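Local coordinates for probable glutathione S-transferase GSTU1 (Oryza sativa, PDB 1OYJ), which conjugates reduced glutathione to a wide range of hydrophobic electrophiles as a tau-class glutathione transferase, a reaction used in herbicide detoxification, at residues Ala168-Thr173 with Ala195-Arg200. Sequence-based numbering, arbitrary orientation.
Sequences ALVPFT and AAWARR
Trp197 reaches from helix 192-201 to Leu169, Val170 and Thr173 of segment 168-173. The apolar contacts centre on the six-membered part of its indole. CG of Trp197 is anti to the backbone N (chi1 168°), and the indole beyond it lies against segment 168-173. Leu169 meets the far corner of the ring, its CG 3.6 Å from Trp197 CH2. Its CD2 lies 3.7 Å from Trp197 CZ3. Val170 adds a looser contact, CB to Trp197 CH2 at 4.2 Å. The methyl of Thr173 is shared: CG2 is 3.5 Å from Trp197 CZ3 and 3.6 Å from Ala198 CB.

The polar contacts of the Thr173 side chain are made by OG1. It donates to Val170 O at 2.7 Å, in the carbonyl plane. The same oxygen also accepts a backbone bond from Thr173 N. A water donates to both Thr173 OG1 and Ala198 O, so it bridges the segments. An alanine in place of Thr173 would probably leave this water without one of its two acceptors here and open a small gap beside Trp197 CZ3 and Ala198 CB.

Elsewhere, Trp197 NE1 forms a hydrogen bond with Asp166 OD1, and Phe154 packs edge-to-face with the indole. The contact thus joins segments 168-173 and 195-200 within the all-helical C-terminal domain through apolar packing, with no direct hydrogen bond between the segments and one water linking them.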
ATOM      1  N   ALA A 168      -9.289  -0.784   8.817  1.00 17.03           N
ATOM      2  CA  ALA A 168      -9.229  -0.425   7.399  1.00 18.14           C
ATOM      3  C   ALA A 168     -10.564  -0.619   6.669  1.00 18.90           C
ATOM      4  O   ALA A 168     -10.876   0.133   5.766  1.00 16.25           O
ATOM      5  CB  ALA A 168      -8.183  -1.226   6.712  1.00 20.68           C
ATOM      6  N   LEU A 169     -11.308  -1.670   7.020  1.00 15.27           N
ATOM      7  CA  LEU A 169     -12.492  -2.021   6.233  1.00 15.64           C
ATOM      8  C   LEU A 169     -13.770  -1.363   6.816  1.00 15.36           C
ATOM      9  O   LEU A 169     -14.722  -1.056   6.095  1.00 15.88           O
ATOM     10  CB  LEU A 169     -12.710  -3.553   6.328  1.00 15.77           C
ATOM     11  CG  LEU A 169     -13.914  -4.111   5.537  1.00 16.09           C
ATOM     12  CD1 LEU A 169     -13.920  -3.682   4.104  1.00 15.90           C
ATOM     13  CD2 LEU A 169     -13.943  -5.620   5.617  1.00 15.92           C
ATOM     14  N   VAL A 170     -13.776  -1.147   8.142  1.00 15.63           N
ATOM     15  CA  VAL A 170     -15.088  -0.785   8.787  1.00 17.11           C
ATOM     16  C   VAL A 170     -15.794   0.452   8.263  1.00 16.35           C
ATOM     17  O   VAL A 170     -17.004   0.432   8.161  1.00 17.14           O
ATOM     18  CB  VAL A 170     -15.034  -0.802  10.280  1.00 16.07           C
ATOM     19  CG1 VAL A 170     -14.246   0.287  10.824  1.00 17.29           C
ATOM     20  CG2 VAL A 170     -16.448  -0.900  10.917  1.00 16.91           C
ATOM     21  N   PRO A 171     -15.077   1.503   7.866  1.00 16.61           N
ATOM     22  CA  PRO A 171     -15.798   2.643   7.299  1.00 17.49           C
ATOM     23  C   PRO A 171     -16.637   2.317   6.072  1.00 17.77           C
ATOM     24  O   PRO A 171     -17.707   2.898   5.870  1.00 17.75           O
ATOM     25  CB  PRO A 171     -14.717   3.676   7.019  1.00 19.34           C
ATOM     26  CG  PRO A 171     -13.552   3.250   7.964  1.00 18.49           C
ATOM     27  CD  PRO A 171     -13.624   1.756   7.969  1.00 16.32           C
ATOM     28  N   PHE A 172     -16.235   1.323   5.310  1.00 16.73           N
ATOM     29  CA  PHE A 172     -16.991   0.988   4.159  1.00 18.29           C
ATOM     30  C   PHE A 172     -18.309   0.286   4.502  1.00 18.79           C
ATOM     31  O   PHE A 172     -19.199   0.226   3.656  1.00 18.46           O
ATOM     32  CB  PHE A 172     -16.124   0.156   3.181  1.00 19.39           C
ATOM     33  CG  PHE A 172     -14.981   0.917   2.619  1.00 19.92           C
ATOM     34  CD1 PHE A 172     -13.685   0.807   3.147  1.00 19.94           C
ATOM     35  CD2 PHE A 172     -15.182   1.799   1.589  1.00 20.57           C
ATOM     36  CE1 PHE A 172     -12.687   1.578   2.576  1.00 20.88           C
ATOM     37  CE2 PHE A 172     -14.180   2.525   1.100  1.00 16.42           C
ATOM     38  CZ  PHE A 172     -12.953   2.424   1.575  1.00 18.26           C
ATOM     39  N   THR A 173     -18.425  -0.201   5.746  1.00 18.07           N
ATOM     40  CA  THR A 173     -19.714  -0.787   6.157  1.00 17.84           C
ATOM     41  C   THR A 173     -20.837   0.289   6.053  1.00 19.23           C
ATOM     42  O   THR A 173     -21.993  -0.029   5.846  1.00 18.52           O
ATOM     43  CB  THR A 173     -19.705  -1.377   7.523  1.00 18.44           C
ATOM     44  OG1 THR A 173     -19.506  -0.368   8.558  1.00 15.00           O
ATOM     45  CG2 THR A 173     -18.627  -2.445   7.635  1.00 21.59           C
ATOM     46  N   ALA A 195     -21.783  -9.359   6.999  1.00 18.91           N
ATOM     47  CA  ALA A 195     -22.845  -8.524   7.508  1.00 20.31           C
ATOM     48  C   ALA A 195     -22.921  -8.541   9.059  1.00 19.21           C
ATOM     49  O   ALA A 195     -23.121  -7.516   9.663  1.00 18.45           O
ATOM     50  CB  ALA A 195     -24.202  -8.959   6.886  1.00 20.46           C
ATOM     51  N   ALA A 196     -22.703  -9.723   9.648  1.00 17.89           N
ATOM     52  CA  ALA A 196     -22.711  -9.911  11.080  1.00 17.56           C
ATOM     53  C   ALA A 196     -21.516  -9.182  11.660  1.00 17.73           C
ATOM     54  O   ALA A 196     -21.655  -8.500  12.672  1.00 16.11           O
ATOM     55  CB  ALA A 196     -22.603 -11.427  11.417  1.00 16.89           C
ATOM     56  N   TRP A 197     -20.374  -9.310  10.977  1.00 15.43           N
ATOM     57  CA  TRP A 197     -19.185  -8.553  11.399  1.00 17.39           C
ATOM     58  C   TRP A 197     -19.475  -7.022  11.369  1.00 15.81           C
ATOM     59  O   TRP A 197     -19.137  -6.295  12.347  1.00 15.56           O
ATOM     60  CB  TRP A 197     -17.951  -8.896  10.557  1.00 16.96           C
ATOM     61  CG  TRP A 197     -16.795  -7.992  10.733  1.00 17.81           C
ATOM     62  CD1 TRP A 197     -15.789  -8.084  11.636  1.00 18.85           C
ATOM     63  CD2 TRP A 197     -16.514  -6.859   9.949  1.00 16.10           C
ATOM     64  NE1 TRP A 197     -14.933  -7.025  11.477  1.00 18.17           N
ATOM     65  CE2 TRP A 197     -15.332  -6.304  10.408  1.00 16.04           C
ATOM     66  CE3 TRP A 197     -17.117  -6.319   8.834  1.00 15.95           C
ATOM     67  CZ2 TRP A 197     -14.796  -5.155   9.883  1.00 19.33           C
ATOM     68  CZ3 TRP A 197     -16.574  -5.250   8.263  1.00 19.70           C
ATOM     69  CH2 TRP A 197     -15.399  -4.656   8.780  1.00 19.41           C
ATOM     70  N   ALA A 198     -20.133  -6.564  10.314  1.00 16.36           N
ATOM     71  CA  ALA A 198     -20.441  -5.123  10.222  1.00 17.89           C
ATOM     72  C   ALA A 198     -21.376  -4.712  11.393  1.00 17.30           C
ATOM     73  O   ALA A 198     -21.180  -3.700  12.048  1.00 15.92           O
ATOM     74  CB  ALA A 198     -21.050  -4.774   8.856  1.00 17.71           C
ATOM     75  N   ARG A 199     -22.328  -5.585  11.767  1.00 17.39           N
ATOM     76  CA  ARG A 199     -23.258  -5.233  12.876  1.00 19.47           C
ATOM     77  C   ARG A 199     -22.492  -5.182  14.222  1.00 19.99           C
ATOM     78  O   ARG A 199     -22.680  -4.285  15.047  1.00 21.81           O
ATOM     79  CB  ARG A 199     -24.426  -6.227  12.976  1.00 19.49           C
ATOM     80  CG  ARG A 199     -25.455  -6.071  11.925  1.00 20.32           C
ATOM     81  CD  ARG A 199     -26.675  -6.927  12.110  1.00 22.33           C
ATOM     82  NE  ARG A 199     -26.407  -8.357  12.289  1.00 23.79           N
ATOM     83  CZ  ARG A 199     -26.352  -9.237  11.298  1.00 20.75           C
ATOM     84  NH1 ARG A 199     -26.475  -8.850  10.054  1.00 21.49           N
ATOM     85  NH2 ARG A 199     -26.176 -10.505  11.548  1.00 23.45           N
ATOM     86  N   ARG A 200     -21.602  -6.144  14.437  1.00 20.38           N
ATOM     87  CA  ARG A 200     -20.763  -6.212  15.665  1.00 21.34           C
ATOM     88  C   ARG A 200     -19.890  -4.920  15.773  1.00 21.75           C
ATOM     89  O   ARG A 200     -19.904  -4.212  16.739  1.00 19.46           O
ATOM     90  CB  ARG A 200     -19.857  -7.444  15.512  1.00 21.75           C
ATOM     91  CG  ARG A 200     -18.724  -7.772  16.526  1.00 29.11           C
ATOM     92  CD  ARG A 200     -18.145  -9.289  16.303  1.00 36.94           C
ATOM     93  NE  ARG A 200     -19.161 -10.177  15.757  1.00 33.04           N
ATOM     94  CZ  ARG A 200     -19.149 -10.833  14.593  1.00 30.70           C
ATOM     95  NH1 ARG A 200     -18.101 -10.926  13.801  1.00 25.53           N
ATOM     96  NH2 ARG A 200     -20.239 -11.540  14.271  1.00 33.73           N
TER
HETATM   97  O   HOH W   1     -20.250  -1.174  11.264  1.00 28.70           O